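Local coordinates for protein glucose 1-dehydrogenase (Haloferax mediterranei, PDB 2B5W) that catalyses the zinc-dependent oxidation of D-glucose and related aldose sugars to lactones as a homodimer, using NAD+ or, preferably, NADP+, at residues 32-37 with 142-147; 169-174 with 195-200; 174-179 with 243-248; 327-332 with 348-353. The protein carries 1 engineered substitution. All coordinates share one frame; numbering follows the deposited sequence. Where two conformers were deposited one is given.

Contact 1. Residues 32-37 with 142-147; sequences TLRVGV and QAELGF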
loop_
_atom_site.group_PDB
_atom_site.type_symbol
_atom_site.label_atom_id
_atom_site.label_comp_id
_atom_site.label_asym_id
_atom_site.label_seq_id
_atom_site.Cartn_x
_atom_site.Cartn_y
_atom_site.Cartn_z
ATOM N N THR A 32 -13.790 26.184 25.328
ATOM C CA THR A 32 -14.362 24.967 24.745
ATOM C C THR A 32 -15.858 25.083 24.531
ATOM O O THR A 32 -16.594 25.503 25.430
ATOM C CB THR A 32 -14.054 23.790 25.645
ATOM O OG1 THR A 32 -12.633 23.753 25.840
ATOM C CG2 THR A 32 -14.454 22.490 25.011
ATOM N N LEU A 33 -16.311 24.726 23.327
ATOM C CA LEU A 33 -17.747 24.689 23.008
ATOM C C LEU A 33 -18.226 23.249 23.216
ATOM O O LEU A 33 -18.982 22.981 24.133
ATOM C CB LEU A 33 -18.029 25.177 21.580
ATOM C CG LEU A 33 -17.704 26.646 21.377
ATOM C CD1 LEU A 33 -17.617 26.919 19.889
ATOM C CD2 LEU A 33 -18.742 27.532 21.996
ATOM N N ARG A 34 -17.778 22.313 22.365
ATOM C CA ARG A 34 -18.167 20.896 22.434
ATOM C C ARG A 34 -16.985 19.999 22.176
ATOM O O ARG A 34 -16.084 20.360 21.421
ATOM C CB ARG A 34 -19.261 20.580 21.408
ATOM C CG ARG A 34 -20.595 21.230 21.735
ATOM C CD ARG A 34 -21.576 21.167 20.568
ATOM N NE ARG A 34 -22.880 21.629 21.015
ATOM C CZ ARG A 34 -23.996 21.308 20.423
ATOM N NH1 ARG A 34 -23.984 20.619 19.297
ATOM N NH2 ARG A 34 -25.163 21.715 20.955
ATOM N N VAL A 35 -16.976 18.823 22.791
ATOM C CA VAL A 35 -15.941 17.824 22.569
ATOM C C VAL A 35 -16.614 16.491 22.338
ATOM O O VAL A 35 -17.461 16.058 23.120
ATOM C CB VAL A 35 -14.957 17.712 23.751
ATOM C CG1 VAL A 35 -13.836 16.765 23.412
ATOM C CG2 VAL A 35 -14.441 19.060 24.136
ATOM N N GLY A 36 -16.308 15.855 21.224
ATOM C CA GLY A 36 -16.830 14.563 20.889
ATOM C C GLY A 36 -16.184 13.416 21.627
ATOM O O GLY A 36 -15.113 13.544 22.213
ATOM N N VAL A 37 -16.876 12.285 21.615
ATOM C CA VAL A 37 -16.408 11.029 22.190
ATOM C C VAL A 37 -16.371 9.994 21.066
ATOM O O VAL A 37 -17.250 9.945 20.216
ATOM C CB VAL A 37 -17.360 10.589 23.286
ATOM C CG1 VAL A 37 -16.986 9.216 23.837
ATOM C CG2 VAL A 37 -17.414 11.621 24.420
ATOM N N GLN A 142 -20.221 25.792 11.453
ATOM C CA GLN A 142 -19.776 24.450 11.844
ATOM C C GLN A 142 -19.457 24.358 13.321
ATOM O O GLN A 142 -19.003 23.325 13.790
ATOM C CB GLN A 142 -18.581 24.021 10.962
ATOM C CG GLN A 142 -19.071 23.793 9.513
ATOM C CD GLN A 142 -17.974 23.405 8.513
ATOM O OE1 GLN A 142 -16.873 23.104 8.902
ATOM N NE2 GLN A 142 -18.321 23.414 7.218
ATOM N N ALA A 143 -19.723 25.409 14.081
ATOM C CA ALA A 143 -19.471 25.345 15.518
ATOM C C ALA A 143 -20.302 24.268 16.188
ATOM O O ALA A 143 -19.767 23.583 17.057
ATOM C CB ALA A 143 -19.746 26.649 16.169
ATOM N N GLU A 144 -21.597 24.185 15.863
ATOM C CA GLU A 144 -22.492 23.235 16.522
ATOM C C GLU A 144 -21.979 21.810 16.422
ATOM O O GLU A 144 -21.956 21.054 17.392
ATOM C CB GLU A 144 -23.936 23.372 15.964
ATOM C CG GLU A 144 -24.924 22.371 16.535
ATOM C CD GLU A 144 -26.258 22.319 15.819
ATOM O OE1 GLU A 144 -27.015 21.349 16.070
ATOM O OE2 GLU A 144 -26.539 23.226 15.012
ATOM N N LEU A 145 -21.554 21.424 15.225
ATOM C CA LEU A 145 -21.094 20.069 14.981
ATOM C C LEU A 145 -19.587 20.028 14.715
ATOM O O LEU A 145 -19.061 19.054 14.117
ATOM C CB LEU A 145 -21.868 19.423 13.858
ATOM C CG LEU A 145 -23.357 19.300 14.094
ATOM C CD1 LEU A 145 -24.003 18.593 12.882
ATOM C CD2 LEU A 145 -23.653 18.539 15.407
ATOM N N GLY A 146 -18.872 20.994 15.290
ATOM C CA GLY A 146 -17.444 21.139 14.979
ATOM C C GLY A 146 -16.575 20.026 15.524
ATOM O O GLY A 146 -15.422 19.828 15.048
ATOM N N PHE A 147 -17.079 19.303 16.517
ATOM C CA PHE A 147 -16.436 18.106 17.016
ATOM C C PHE A 147 -16.343 16.979 15.994
ATOM O O PHE A 147 -15.720 15.986 16.287
ATOM C CB PHE A 147 -17.112 17.638 18.315
ATOM C CG PHE A 147 -18.552 17.266 18.143
ATOM C CD1 PHE A 147 -18.928 15.966 17.782
ATOM C CD2 PHE A 147 -19.561 18.203 18.345
ATOM C CE1 PHE A 147 -20.265 15.666 17.602
ATOM C CE2 PHE A 147 -20.853 17.895 18.157
ATOM C CZ PHE A 147 -21.230 16.644 17.805
#

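Contact 2. Residues 169-174 with 195-200; sequences FDWDPS and DDKGYE. With K (potassium ion), chain E.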
loop_
_atom_site.group_PDB
_atom_site.type_symbol
_atom_site.label_atom_id
_atom_site.label_comp_id
_atom_site.label_asym_id
_atom_site.label_seq_id
_atom_site.Cartn_x
_atom_site.Cartn_y
_atom_site.Cartn_z
ATOM N N PHE A 169 -1.319 4.754 -11.880
ATOM C CA PHE A 169 -2.133 4.275 -13.008
ATOM C C PHE A 169 -3.481 5.019 -13.024
ATOM O O PHE A 169 -3.779 5.828 -12.163
ATOM C CB PHE A 169 -2.246 2.751 -12.997
ATOM C CG PHE A 169 -3.115 2.201 -11.908
ATOM C CD1 PHE A 169 -2.639 2.132 -10.599
ATOM C CD2 PHE A 169 -4.403 1.720 -12.190
ATOM C CE1 PHE A 169 -3.447 1.613 -9.568
ATOM C CE2 PHE A 169 -5.185 1.191 -11.189
ATOM C CZ PHE A 169 -4.735 1.151 -9.879
ATOM N N ASP A 170 -4.281 4.754 -14.052
ATOM C CA ASP A 170 -5.606 5.351 -14.181
ATOM C C ASP A 170 -6.593 4.474 -13.407
ATOM O O ASP A 170 -7.059 3.443 -13.905
ATOM C CB ASP A 170 -6.003 5.497 -15.658
ATOM C CG ASP A 170 -7.330 6.236 -15.848
ATOM O OD1 ASP A 170 -7.840 6.814 -14.853
ATOM O OD2 ASP A 170 -7.924 6.294 -16.947
ATOM N N TRP A 171 -6.861 4.863 -12.164
ATOM C CA TRP A 171 -7.745 4.112 -11.300
ATOM C C TRP A 171 -9.061 4.899 -11.252
ATOM O O TRP A 171 -9.090 6.091 -10.924
ATOM C CB TRP A 171 -7.148 4.020 -9.900
ATOM C CG TRP A 171 -7.869 3.139 -8.906
ATOM C CD1 TRP A 171 -8.203 1.806 -9.039
ATOM C CD2 TRP A 171 -8.308 3.523 -7.603
ATOM N NE1 TRP A 171 -8.835 1.358 -7.909
ATOM C CE2 TRP A 171 -8.895 2.388 -6.997
ATOM C CE3 TRP A 171 -8.270 4.725 -6.880
ATOM C CZ2 TRP A 171 -9.445 2.423 -5.737
ATOM C CZ3 TRP A 171 -8.794 4.745 -5.646
ATOM C CH2 TRP A 171 -9.365 3.598 -5.074
ATOM N N ASP A 172 -10.136 4.225 -11.587
ATOM C CA ASP A 172 -11.464 4.863 -11.578
ATOM C C ASP A 172 -12.431 3.858 -10.919
ATOM O O ASP A 172 -13.094 3.051 -11.597
ATOM C CB ASP A 172 -11.887 5.219 -12.986
ATOM C CG ASP A 172 -13.272 5.814 -13.048
ATOM O OD1 ASP A 172 -13.803 6.297 -12.003
ATOM O OD2 ASP A 172 -13.906 5.829 -14.123
ATOM N N PRO A 173 -12.485 3.894 -9.600
ATOM C CA PRO A 173 -13.243 2.902 -8.843
ATOM C C PRO A 173 -14.740 3.141 -8.865
ATOM O O PRO A 173 -15.199 4.286 -9.026
ATOM C CB PRO A 173 -12.727 3.093 -7.421
ATOM C CG PRO A 173 -12.308 4.539 -7.356
ATOM C CD PRO A 173 -11.807 4.849 -8.702
ATOM N N SER A 174 -15.481 2.062 -8.702
ATOM C CA SER A 174 -16.952 2.129 -8.639
ATOM C C SER A 174 -17.559 1.611 -7.363
ATOM O O SER A 174 -18.657 2.048 -7.014
ATOM C CB SER A 174 -17.563 1.370 -9.818
ATOM O OG SER A 174 -17.163 1.989 -11.009
ATOM N N ASP A 195 -17.678 11.458 -2.310
ATOM C CA ASP A 195 -16.292 11.520 -2.732
ATOM C C ASP A 195 -16.210 11.826 -4.225
ATOM O O ASP A 195 -17.005 11.316 -5.014
ATOM C CB ASP A 195 -15.611 10.186 -2.359
ATOM C CG ASP A 195 -14.090 10.170 -2.503
ATOM O OD1 ASP A 195 -13.546 10.513 -3.565
ATOM O OD2 ASP A 195 -13.384 9.707 -1.569
ATOM N N ASP A 196 -15.248 12.680 -4.588
ATOM C CA ASP A 196 -14.984 13.028 -5.982
ATOM C C ASP A 196 -14.646 11.816 -6.874
ATOM O O ASP A 196 -14.757 11.921 -8.091
ATOM C CB ASP A 196 -13.823 14.049 -6.082
ATOM C CG ASP A 196 -14.156 15.438 -5.493
ATOM O OD1 ASP A 196 -15.339 15.819 -5.391
ATOM O OD2 ASP A 196 -13.247 16.221 -5.126
ATOM N N LYS A 197 -14.233 10.667 -6.303
ATOM C CA LYS A 197 -14.021 9.452 -7.085
ATOM C C LYS A 197 -15.304 8.936 -7.764
ATOM O O LYS A 197 -15.231 8.113 -8.703
ATOM C CB LYS A 197 -13.461 8.313 -6.226
ATOM C CG LYS A 197 -12.046 8.519 -5.683
ATOM C CD LYS A 197 -10.996 8.217 -6.683
ATOM C CE LYS A 197 -9.601 8.560 -6.179
ATOM N NZ LYS A 197 -9.364 10.031 -6.150
ATOM N N GLY A 198 -16.468 9.314 -7.254
ATOM C CA GLY A 198 -17.724 8.928 -7.885
ATOM C C GLY A 198 -18.054 7.464 -7.772
ATOM O O GLY A 198 -18.335 6.764 -8.765
ATOM N N TYR A 199 -18.019 6.964 -6.559
ATOM C CA TYR A 199 -18.444 5.588 -6.283
ATOM C C TYR A 199 -19.934 5.432 -6.570
ATOM O O TYR A 199 -20.720 6.359 -6.350
ATOM C CB TYR A 199 -18.237 5.225 -4.841
ATOM C CG TYR A 199 -16.797 5.276 -4.431
ATOM C CD1 TYR A 199 -15.939 4.230 -4.763
ATOM C CD2 TYR A 199 -16.300 6.321 -3.661
ATOM C CE1 TYR A 199 -14.588 4.252 -4.387
ATOM C CE2 TYR A 199 -14.937 6.338 -3.281
ATOM C CZ TYR A 199 -14.103 5.293 -3.651
ATOM O OH TYR A 199 -12.744 5.270 -3.285
ATOM N N GLU A 200 -20.264 4.283 -7.124
ATOM C CA GLU A 200 -21.630 3.951 -7.547
ATOM C C GLU A 200 -22.313 3.026 -6.556
ATOM O O GLU A 200 -23.525 3.140 -6.347
ATOM C CB GLU A 200 -21.574 3.296 -8.938
ATOM C CG GLU A 200 -20.976 4.208 -10.011
ATOM C CD GLU A 200 -20.860 3.536 -11.364
ATOM O OE1 GLU A 200 -21.343 2.391 -11.523
ATOM O OE2 GLU A 200 -20.287 4.166 -12.278
HETATM K K K E . -16.095 6.295 -10.506
#

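Contact 3. Residues 174-179 with 243-248; sequences SSAFVL and MDFIYE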
loop_
_atom_site.group_PDB
_atom_site.type_symbol
_atom_site.label_atom_id
_atom_site.label_comp_id
_atom_site.label_asym_id
_atom_site.label_seq_id
_atom_site.Cartn_x
_atom_site.Cartn_y
_atom_site.Cartn_z
ATOM N N SER A 174 -15.481 2.062 -8.702
ATOM C CA SER A 174 -16.952 2.129 -8.639
ATOM C C SER A 174 -17.559 1.611 -7.363
ATOM O O SER A 174 -18.657 2.048 -7.014
ATOM C CB SER A 174 -17.563 1.370 -9.818
ATOM O OG SER A 174 -17.163 1.989 -11.009
ATOM N N SER A 175 -16.910 0.675 -6.678
ATOM C CA SER A 175 -17.440 0.094 -5.452
ATOM C C SER A 175 -16.571 0.428 -4.262
ATOM O O SER A 175 -15.336 0.402 -4.352
ATOM C CB SER A 175 -17.633 -1.432 -5.570
ATOM O OG SER A 175 -16.429 -2.077 -5.995
ATOM N N ALA A 176 -17.211 0.676 -3.118
ATOM C CA ALA A 176 -16.506 0.902 -1.863
ATOM C C ALA A 176 -17.190 0.220 -0.703
ATOM O O ALA A 176 -18.426 0.153 -0.682
ATOM C CB ALA A 176 -16.415 2.416 -1.619
ATOM N N PHE A 177 -16.414 -0.265 0.261
ATOM C CA PHE A 177 -16.884 -1.135 1.340
ATOM C C PHE A 177 -16.186 -0.643 2.610
ATOM O O PHE A 177 -14.946 -0.717 2.761
ATOM C CB PHE A 177 -16.475 -2.565 0.991
ATOM C CG PHE A 177 -16.947 -3.661 1.933
ATOM C CD1 PHE A 177 -18.050 -3.497 2.746
ATOM C CD2 PHE A 177 -16.332 -4.921 1.895
ATOM C CE1 PHE A 177 -18.537 -4.541 3.531
ATOM C CE2 PHE A 177 -16.780 -5.954 2.702
ATOM C CZ PHE A 177 -17.918 -5.772 3.513
ATOM N N VAL A 178 -16.979 -0.150 3.535
ATOM C CA VAL A 178 -16.480 0.290 4.814
ATOM C C VAL A 178 -16.709 -0.863 5.773
ATOM O O VAL A 178 -17.812 -1.386 5.875
ATOM C CB VAL A 178 -17.266 1.526 5.318
ATOM C CG1 VAL A 178 -16.873 1.880 6.738
ATOM C CG2 VAL A 178 -17.098 2.711 4.374
ATOM N N LEU A 179 -15.673 -1.279 6.469
ATOM C CA LEU A 179 -15.808 -2.314 7.477
ATOM C C LEU A 179 -15.972 -1.649 8.843
ATOM O O LEU A 179 -15.070 -0.960 9.338
ATOM C CB LEU A 179 -14.590 -3.241 7.504
ATOM C CG LEU A 179 -14.081 -3.730 6.175
ATOM C CD1 LEU A 179 -12.834 -4.592 6.381
ATOM C CD2 LEU A 179 -15.097 -4.412 5.312
ATOM N N MET A 243 -14.659 -5.264 -4.364
ATOM C CA MET A 243 -14.722 -3.887 -3.875
ATOM C C MET A 243 -13.448 -3.163 -4.308
ATOM O O MET A 243 -12.323 -3.577 -3.964
ATOM C CB MET A 243 -14.862 -3.885 -2.362
ATOM C CG MET A 243 -16.080 -4.650 -1.818
ATOM S SD MET A 243 -17.549 -3.887 -2.406
ATOM C CE MET A 243 -18.810 -5.118 -1.845
ATOM N N ASP A 244 -13.585 -2.096 -5.080
ATOM C CA ASP A 244 -12.426 -1.316 -5.504
ATOM C C ASP A 244 -11.699 -0.654 -4.354
ATOM O O ASP A 244 -10.455 -0.520 -4.397
ATOM C CB ASP A 244 -12.822 -0.269 -6.498
ATOM C CG ASP A 244 -13.382 -0.851 -7.749
ATOM O OD1 ASP A 244 -12.683 -1.683 -8.378
ATOM O OD2 ASP A 244 -14.509 -0.533 -8.184
ATOM N N PHE A 245 -12.444 -0.234 -3.342
ATOM C CA PHE A 245 -11.875 0.461 -2.199
ATOM C C PHE A 245 -12.468 -0.145 -0.943
ATOM O O PHE A 245 -13.693 -0.311 -0.861
ATOM C CB PHE A 245 -12.168 1.961 -2.218
ATOM C CG PHE A 245 -11.572 2.671 -1.059
ATOM C CD1 PHE A 245 -10.204 2.581 -0.813
ATOM C CD2 PHE A 245 -12.339 3.376 -0.150
ATOM C CE1 PHE A 245 -9.658 3.190 0.260
ATOM C CE2 PHE A 245 -11.770 3.986 0.917
ATOM C CZ PHE A 245 -10.417 3.864 1.126
ATOM N N ILE A 246 -11.621 -0.533 -0.007
ATOM C CA ILE A 246 -12.061 -0.956 1.317
ATOM C C ILE A 246 -11.455 -0.058 2.381
ATOM O O ILE A 246 -10.272 0.264 2.333
ATOM C CB ILE A 246 -11.688 -2.437 1.541
ATOM C CG1 ILE A 246 -12.475 -3.297 0.556
ATOM C CG2 ILE A 246 -11.948 -2.828 2.995
ATOM C CD1 ILE A 246 -12.153 -4.801 0.620
ATOM N N TYR A 247 -12.284 0.398 3.311
ATOM C CA TYR A 247 -11.858 1.149 4.475
ATOM C C TYR A 247 -12.177 0.343 5.698
ATOM O O TYR A 247 -13.353 0.116 6.005
ATOM C CB TYR A 247 -12.649 2.464 4.496
ATOM C CG TYR A 247 -12.226 3.505 5.490
ATOM C CD1 TYR A 247 -12.597 3.416 6.827
ATOM C CD2 TYR A 247 -11.494 4.622 5.085
ATOM C CE1 TYR A 247 -12.264 4.399 7.732
ATOM C CE2 TYR A 247 -11.141 5.598 6.008
ATOM C CZ TYR A 247 -11.522 5.479 7.315
ATOM O OH TYR A 247 -11.219 6.437 8.274
ATOM N N GLU A 248 -11.148 -0.069 6.410
ATOM C CA GLU A 248 -11.304 -0.863 7.609
ATOM C C GLU A 248 -11.358 -0.000 8.859
ATOM O O GLU A 248 -10.443 0.740 9.156
ATOM C CB GLU A 248 -10.191 -1.897 7.683
ATOM C CG GLU A 248 -10.187 -2.726 8.953
ATOM C CD GLU A 248 -9.524 -2.042 10.125
ATOM O OE1 GLU A 248 -8.389 -1.510 9.957
ATOM O OE2 GLU A 248 -10.106 -1.989 11.236
#

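Contact 4. Residues 327-332 with 348-353; sequences LVTGVH and IKTAIE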
loop_
_atom_site.group_PDB
_atom_site.type_symbol
_atom_site.label_atom_id
_atom_site.label_comp_id
_atom_site.label_asym_id
_atom_site.label_seq_id
_atom_site.Cartn_x
_atom_site.Cartn_y
_atom_site.Cartn_z
ATOM N N LEU A 327 -26.625 10.603 12.957
ATOM C CA LEU A 327 -25.335 10.189 13.470
ATOM C C LEU A 327 -25.119 10.596 14.913
ATOM O O LEU A 327 -24.608 9.806 15.705
ATOM C CB LEU A 327 -24.215 10.784 12.592
ATOM C CG LEU A 327 -22.784 10.364 12.996
ATOM C CD1 LEU A 327 -22.470 8.990 12.510
ATOM C CD2 LEU A 327 -21.767 11.399 12.452
ATOM N N VAL A 328 -25.469 11.840 15.215
ATOM C CA VAL A 328 -25.240 12.434 16.541
ATOM C C VAL A 328 -26.460 12.132 17.426
ATOM O O VAL A 328 -27.511 12.786 17.361
ATOM C CB VAL A 328 -24.918 13.929 16.451
ATOM C CG1 VAL A 328 -24.630 14.463 17.861
ATOM C CG2 VAL A 328 -23.702 14.146 15.571
ATOM N N THR A 329 -26.291 11.099 18.228
ATOM C CA THR A 329 -27.390 10.577 19.025
ATOM C C THR A 329 -27.545 11.279 20.343
ATOM O O THR A 329 -28.610 11.168 20.972
ATOM C CB THR A 329 -27.272 9.064 19.204
ATOM O OG1 THR A 329 -25.979 8.701 19.656
ATOM C CG2 THR A 329 -27.435 8.302 17.886
ATOM N N GLY A 330 -26.530 12.029 20.770
ATOM C CA GLY A 330 -26.663 12.818 21.983
ATOM C C GLY A 330 -25.576 13.846 22.182
ATOM O O GLY A 330 -24.411 13.494 22.110
ATOM N N VAL A 331 -25.968 15.085 22.425
ATOM C CA VAL A 331 -25.084 16.120 22.884
ATOM C C VAL A 331 -25.542 16.430 24.313
ATOM O O VAL A 331 -26.718 16.726 24.550
ATOM C CB VAL A 331 -25.125 17.357 22.016
ATOM C CG1 VAL A 331 -24.144 18.368 22.546
ATOM C CG2 VAL A 331 -24.716 16.992 20.567
ATOM N N HIS A 332 -24.621 16.300 25.245
ATOM C CA HIS A 332 -24.921 16.366 26.663
ATOM C C HIS A 332 -24.237 17.531 27.289
ATOM O O HIS A 332 -23.024 17.720 27.136
ATOM C CB HIS A 332 -24.481 15.080 27.316
ATOM C CG HIS A 332 -25.226 13.902 26.796
ATOM N ND1 HIS A 332 -24.752 13.102 25.775
ATOM C CD2 HIS A 332 -26.460 13.437 27.100
ATOM C CE1 HIS A 332 -25.652 12.168 25.507
ATOM N NE2 HIS A 332 -26.699 12.356 26.286
ATOM N N ILE A 348 -24.468 6.295 18.898
ATOM C CA ILE A 348 -23.575 6.283 17.744
ATOM C C ILE A 348 -22.472 7.313 17.978
ATOM O O ILE A 348 -21.348 6.940 18.257
ATOM C CB ILE A 348 -24.328 6.516 16.451
ATOM C CG1 ILE A 348 -25.368 5.406 16.263
ATOM C CG2 ILE A 348 -23.334 6.558 15.270
ATOM C CD1 ILE A 348 -26.262 5.612 15.089
ATOM N N LYS A 349 -22.792 8.587 17.853
ATOM C CA LYS A 349 -21.857 9.649 18.167
ATOM C C LYS A 349 -22.424 10.602 19.212
ATOM O O LYS A 349 -23.542 11.057 19.067
ATOM C CB LYS A 349 -21.547 10.461 16.910
ATOM C CG LYS A 349 -20.545 11.547 17.110
ATOM C CD LYS A 349 -19.187 10.897 17.348
ATOM C CE LYS A 349 -18.090 11.868 17.463
ATOM N NZ LYS A 349 -16.859 11.087 17.714
ATOM N N THR A 350 -21.613 10.916 20.211
ATOM C CA THR A 350 -21.991 11.830 21.282
ATOM C C THR A 350 -20.954 12.886 21.456
ATOM O O THR A 350 -19.841 12.748 20.972
ATOM C CB THR A 350 -22.130 11.112 22.609
ATOM O OG1 THR A 350 -20.870 10.544 22.983
ATOM C CG2 THR A 350 -23.116 9.929 22.544
ATOM N N ALA A 351 -21.335 13.941 22.141
ATOM C CA ALA A 351 -20.433 14.997 22.531
ATOM C C ALA A 351 -20.892 15.575 23.854
ATOM O O ALA A 351 -22.031 15.395 24.244
ATOM C CB ALA A 351 -20.395 16.107 21.487
ATOM N N ILE A 352 -19.985 16.296 24.506
ATOM C CA ILE A 352 -20.259 17.077 25.698
ATOM C C ILE A 352 -20.138 18.552 25.368
ATOM O O ILE A 352 -19.149 18.985 24.797
ATOM C CB ILE A 352 -19.279 16.726 26.819
ATOM C CG1 ILE A 352 -19.428 15.233 27.168
ATOM C CG2 ILE A 352 -19.544 17.609 28.056
ATOM C CD1 ILE A 352 -18.287 14.658 27.985
ATOM N N GLU A 353 -21.141 19.318 25.761
ATOM C CA GLU A 353 -21.180 20.747 25.562
ATOM C C GLU A 353 -20.720 21.454 26.829
ATOM O O GLU A 353 -21.387 21.364 27.866
ATOM C CB GLU A 353 -22.584 21.205 25.189
ATOM C CG GLU A 353 -22.680 22.714 24.965
ATOM C CD GLU A 353 -23.961 23.101 24.318
ATOM O OE1 GLU A 353 -24.949 23.290 25.045
ATOM O OE2 GLU A 353 -23.957 23.262 23.085
#

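Contact 1. Residues 32-37 with 142-147
Arg34 reaches from strand 27-37 to the loop ahead of helix 149-164, where its NH1 gives a hydrogen bond of 2.8 Å to the backbone oxygen Glu144 O. The bond is bent, at 134° about the hydrogen, and the donor stands 34° off the carbonyl plane. A type I turn from Ala143 to Gly146 presents that oxygen. The arginine chain runs extended from CG to NE beside the Glu144 side chain, the two pointing the same way. Glu144 CG touches Arg34 NH1 at 3.4 Å, but the carboxylate and guanidinium planes are nearly perpendicular, and Glu144 OE1 stays 4.5 Å from Arg34 NH1, beyond a salt bridge. The salt-bridge partner is instead Glu353 of strand 349-353, which takes NE.

Further in, Phe147 fills the corner between loop and strand. Its CG is held between the backbone N and the carbonyl carbon (chi1 62°), and its CD2 meets Arg34 CB at 3.9 Å. Phe147 CB lies 3.5 Å from Gly36 N; a side chain at Gly36 would press on the ring, so the glycine lets the backbones come close. At the other end Leu33 CD1 rests 4.3 Å from Ala143 CB. Leu33 and Arg34 both pair with Val66 in a classic beta bulge, and both side chains face the loop. An alanine in place of Arg34 would probably leave Glu144 O and Glu353 without their donor and open a gap beside Phe147 CE2. One guanidinium thus ties together a catalytic-domain strand, a neighbouring strand and the loop leading toward the coenzyme-binding part.

Contact 2. Residues 169-174 with 195-200
Trp171 and Lys197 meet where two loops run side by side into adjacent parallel strands, 175-179 and 201-206, of the Rossmann sheet; helix 183-194 makes the beta-alpha-beta crossover between those strands. The indole touches the lysine through its six-membered ring, CZ3 lying 3.9 Å from Lys197 CE, and the two side chains cross at about a right angle. Lys197 is bent at chi2 (-81°), which places CD, and its chain then carries CE to the indole. Pro173 CG sits over one face of the same indole, toward the rim.

Next along the chain, Asp172 turns its CG anti to the backbone N (chi1 177°), and OD1 binds a potassium ion at 2.7 Å. Pro173 O is a second ligand, and the facing loop supplies Lys197 O and Gly198 O, so one cation joins the two loops through four oxygens. Gly198 has a positive phi, which suits glycine, and closes a type I turn begun at Asp195; that turn is braced by an Asx turn in which Asp195 OD1 accepts from Lys197 N at 2.8 Å. The Pro173 ring packs on the facing loop: its CB meets Tyr199 CE1 at 3.7 Å and its CG approaches Lys197 CD. The tyrosine hydroxyl is bonded to Tyr163 of helix 149-164. At Ser174, just ahead of the strands, Glu200 N donates to Ser174 O over 2.8 Å, with 157° at the hydrogen.

Contact 3. Residues 174-179 with 243-248
Phe177, midway along strand 175-179, packs against Met243, just before the corner that opens strand 245-248. With CG anti to the backbone N (chi1 -176°), Phe177 meets Met243 CG with both CB, at 3.5 Å, and the ring atom CD2. The methionine, bent at chi2, lays its SD obliquely beside the ring, 5.2 Å from the Phe177 centroid, a Met-aromatic contact. Leu179 CD2 stands over the centre of one face of that ring. The other methyl of the leucine, CD1, touches Ile246 CG2 at 3.9 Å and also Glu248 CB; the leucine and glutamate side chains cross at about a right angle. The opposite face of the sheet carries Ala176, Val178, Phe245 and Tyr247; there Ala176 CB lies at the edge of the Phe245 ring, and helices 149-164 and 183-194 pack over the aromatics.

Where the second strand turns a corner, Asp244 OD2 is gripped by two amides. Ser174 N donates from above the carboxylate plane at 2.8 Å, and Ser175 N comes on the anti side of OD2 at 3.1 Å. In return Ser175 OG accepts from Asp244 N at 3.0 Å while bonding also to Gln242 O. A regular parallel ladder follows, ending with Leu179 N to Tyr247 O at 2.7 Å.

Past that rung, the carboxylate of Glu248 reaches Gly273 N and His288 of the second subunit. These are the first and fourth strands of a Rossmann fold with order 3-2-1-4-5-6: after the third strand the chain crosses back to build the other half of the sheet, making them neighbours, and NADP binds at their C-terminal ends.

Contact 4. Residues 327-332 with 348-353
The imidazole of His332 turns an edge toward strand 349-353, with Ala351 O and Thr350 CG2 both near its plane. His332 ND1 is 3.9 Å from Ala351 O, too long to count as a bond, and that oxygen is taken by the backbone His332 N instead. The ring also lies close to Gly330, where a side chain would run into CE1. Ala339, from a loop, packs on the histidine too.

The strands are parallel, but the register slips by one between Val328 and Gly330, a beta bulge that sets Thr329 as the extra residue. Its OG1 lies between the backbone N and the carbonyl carbon (chi1 50°) and accepts from Ile348 N at 2.9 Å, nearly straight at 165°. The same hydroxyl gives a weak bond to Lys349 O, which also receives Thr329 N.

Ile348 fits between two side chains: its CG2 meets Leu327 CD1 at 3.8 Å, and its CG1 lies 3.9 Å from Thr329 CG2. An alanine at Ile348 would lack CG1, CG2 and CD1 and would probably leave a gap beside Leu327 CD1 and weaken the packing on Thr329 CG2 and helix 213-220. Lys349 starts alongside Leu327, but its far end leads away to a salt bridge with Glu64, a ligand of the catalytic zinc. The pairing thus holds a second-shell lysine, which is likely to steady that ligand.

In the fold
The four contacts form two groups, one in each part of the subunit. Contacts 1 and 4, centres about 9 Å apart, share a sheet in which strand 27-37 runs beside 349-353; besides the Arg34-Glu353 bridge, Val37 O and Lys349 NZ approach to 2.8 Å, probably a hydrogen bond. Both border the zinc: Gly36 is about 7 Å from it and the Lys349 side chain about 5 Å. Contacts 2 and 3 share Ser174, their centres about 11 Å apart, so the potassium-bound loops feed directly into the Rossmann strands. Glu248 of contact 3 comes within about 5 Å of NADP, whereas contact 2 lies away from the catalytic centre. Contacts 1 and 3 are about 28 Å apart between centres.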